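Long-range contact in chitinase (Chromobacterium violaceum, PDB 4TXG), which probably hydrolyses the glycosidic bonds of chitin as a family 18 glycoside hydrolase: residues W403-G408 with L491-D496. Numbering follows the deposited sequence.
Sequences WNRFVG and LTECGD
One ordered water joins Glu493 to Arg405: it donates to Glu493 OE2, its oxygen 2.6 Å away, and accepts from Arg405 N and NH1, each 3.0 Å from the water oxygen. Three bonds grip the water, two from the charged side chains and one from the Arg405 backbone. The direct separation, Arg405 NH1 to Glu493 OE2, is 4.0 Å, too long for a salt bridge, although OE2 lies at the edge of the guanidinium and near its plane. The planes of guanidinium and carboxylate stand 71° apart, so the two groups do not pair in the flat, two-pronged manner; their attraction is probably modest and mostly relayed by the water. In Arg405 a chi1 of 72° turns CG back over its own backbone, and this CG sits over the centre of the Phe406 ring, 4.1 Å above its plane.

Both segments are irregular loops within the catalytic family 18 region, whose parallel strands curl into a TIM barrel: 403-408 follows barrel strand 391-395, while the loop 491-496 belongs to the long excursion between strand 466-468 and helix 522-530. Backbone atoms supply much of the remaining contact. Cys494 CA points its hydrogen at Trp403 O, 3.4 Å away and almost straight at 173°, whereas the Gly495 CA to Asn404 O approach is more bent at the hydrogen. Asn404 O also accepts from Trp468 NE1. The Asn404 side chain closes an Asx turn, OD1 accepting from Phe406 N at 3.1 Å. At the other end, Leu491 CD1 packs 4.2 Å from Trp403 CB, an apolar contact with the root of the tryptophan side chain.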
loop_
_atom_site.group_PDB
_atom_site.type_symbol
_atom_site.label_atom_id
_atom_site.label_comp_id
_atom_site.label_asym_id
_atom_site.label_seq_id
_atom_site.Cartn_x
_atom_site.Cartn_y
_atom_site.Cartn_z
ATOM N N TRP A 403 -3.356 19.435 -0.504
ATOM C CA TRP A 403 -2.096 19.782 0.156
ATOM C C TRP A 403 -1.162 20.517 -0.818
ATOM O O TRP A 403 -0.222 21.192 -0.394
ATOM C CB TRP A 403 -1.416 18.527 0.717
ATOM C CG TRP A 403 -1.414 17.368 -0.237
ATOM C CD1 TRP A 403 -0.473 17.090 -1.181
ATOM C CD2 TRP A 403 -2.402 16.333 -0.340
ATOM N NE1 TRP A 403 -0.810 15.948 -1.865
ATOM C CE2 TRP A 403 -1.989 15.464 -1.367
ATOM C CE3 TRP A 403 -3.594 16.055 0.342
ATOM C CZ2 TRP A 403 -2.722 14.337 -1.730
ATOM C CZ3 TRP A 403 -4.324 14.936 -0.026
ATOM C CH2 TRP A 403 -3.886 14.092 -1.051
ATOM N N ASN A 404 -1.420 20.399 -2.117
ATOM C CA ASN A 404 -0.751 21.288 -3.069
ATOM C C ASN A 404 -1.687 21.751 -4.179
ATOM O O ASN A 404 -2.862 21.392 -4.211
ATOM C CB ASN A 404 0.516 20.637 -3.645
ATOM C CG ASN A 404 0.232 19.406 -4.490
ATOM O OD1 ASN A 404 -0.620 19.423 -5.369
ATOM N ND2 ASN A 404 0.969 18.329 -4.225
ATOM N N ARG A 405 -1.153 22.554 -5.090
ATOM C CA ARG A 405 -1.975 23.286 -6.039
ATOM C C ARG A 405 -2.327 22.521 -7.315
ATOM O O ARG A 405 -3.086 23.026 -8.138
ATOM C CB ARG A 405 -1.260 24.576 -6.434
ATOM C CG ARG A 405 -0.045 24.337 -7.344
ATOM C CD ARG A 405 0.754 25.629 -7.507
ATOM N NE ARG A 405 1.919 25.459 -8.377
ATOM C CZ ARG A 405 3.104 25.033 -7.949
ATOM N NH1 ARG A 405 3.283 24.710 -6.674
ATOM N NH2 ARG A 405 4.113 24.916 -8.800
ATOM N N PHE A 406 -1.771 21.328 -7.498
ATOM C CA PHE A 406 -1.931 20.628 -8.768
ATOM C C PHE A 406 -3.236 19.842 -8.803
ATOM O O PHE A 406 -3.372 18.806 -8.159
ATOM C CB PHE A 406 -0.732 19.713 -9.023
ATOM C CG PHE A 406 0.573 20.449 -9.092
ATOM C CD1 PHE A 406 0.873 21.252 -10.183
ATOM C CD2 PHE A 406 1.495 20.352 -8.062
ATOM C CE1 PHE A 406 2.078 21.939 -10.243
ATOM C CE2 PHE A 406 2.701 21.037 -8.123
ATOM C CZ PHE A 406 2.981 21.830 -9.212
ATOM N N VAL A 407 -4.201 20.364 -9.554
ATOM C CA VAL A 407 -5.538 19.794 -9.596
ATOM C C VAL A 407 -5.593 18.588 -10.525
ATOM O O VAL A 407 -5.276 18.696 -11.705
ATOM C CB VAL A 407 -6.563 20.837 -10.060
ATOM C CG1 VAL A 407 -7.959 20.232 -10.062
ATOM C CG2 VAL A 407 -6.499 22.087 -9.167
ATOM N N GLY A 408 -6.021 17.441 -10.006
ATOM C CA GLY A 408 -6.033 16.244 -10.820
ATOM C C GLY A 408 -6.584 15.043 -10.082
ATOM O O GLY A 408 -6.979 15.160 -8.919
ATOM N N LEU A 491 2.092 22.706 6.993
ATOM C CA LEU A 491 2.314 23.006 5.578
ATOM C C LEU A 491 2.805 24.441 5.372
ATOM O O LEU A 491 2.354 25.359 6.053
ATOM C CB LEU A 491 1.033 22.790 4.775
ATOM C CG LEU A 491 0.429 21.385 4.778
ATOM C CD1 LEU A 491 -0.749 21.311 3.813
ATOM C CD2 LEU A 491 1.484 20.355 4.433
ATOM N N THR A 492 3.725 24.628 4.430
ATOM C CA THR A 492 4.242 25.963 4.106
ATOM C C THR A 492 3.682 26.451 2.775
ATOM O O THR A 492 3.920 27.585 2.361
ATOM C CB THR A 492 5.781 25.984 4.038
ATOM O OG1 THR A 492 6.240 24.899 3.217
ATOM C CG2 THR A 492 6.383 25.861 5.434
ATOM N N GLU A 493 2.973 25.565 2.095
ATOM C CA GLU A 493 2.201 25.920 0.913
ATOM C C GLU A 493 1.015 24.971 0.883
ATOM O O GLU A 493 1.052 23.924 1.522
ATOM C CB GLU A 493 3.031 25.799 -0.366
ATOM C CG GLU A 493 3.335 24.362 -0.765
ATOM C CD GLU A 493 4.024 24.253 -2.115
ATOM O OE1 GLU A 493 4.930 25.065 -2.396
ATOM O OE2 GLU A 493 3.651 23.355 -2.902
ATOM N N CYS A 494 -0.037 25.322 0.156
ATOM C CA CYS A 494 -1.169 24.403 0.034
ATOM C C CYS A 494 -1.996 24.744 -1.190
ATOM O O CYS A 494 -1.841 25.817 -1.775
ATOM C CB CYS A 494 -2.053 24.453 1.283
ATOM S SG CYS A 494 -2.864 26.042 1.529
ATOM N N GLY A 495 -2.859 23.818 -1.587
ATOM C CA GLY A 495 -3.878 24.130 -2.567
ATOM C C GLY A 495 -5.064 24.777 -1.870
ATOM O O GLY A 495 -5.108 24.835 -0.642
ATOM N N ASP A 496 -6.024 25.275 -2.642
ATOM C CA ASP A 496 -7.241 25.854 -2.066
ATOM C C ASP A 496 -8.289 24.753 -1.947
ATOM O O ASP A 496 -9.042 24.517 -2.882
ATOM C CB ASP A 496 -7.752 27.005 -2.934
ATOM C CG ASP A 496 -8.632 27.984 -2.175
ATOM O OD1 ASP A 496 -8.934 27.749 -0.987
ATOM O OD2 ASP A 496 -9.028 29.001 -2.780
HETATM O O HOH W 1 1.547 23.688 -4.474
#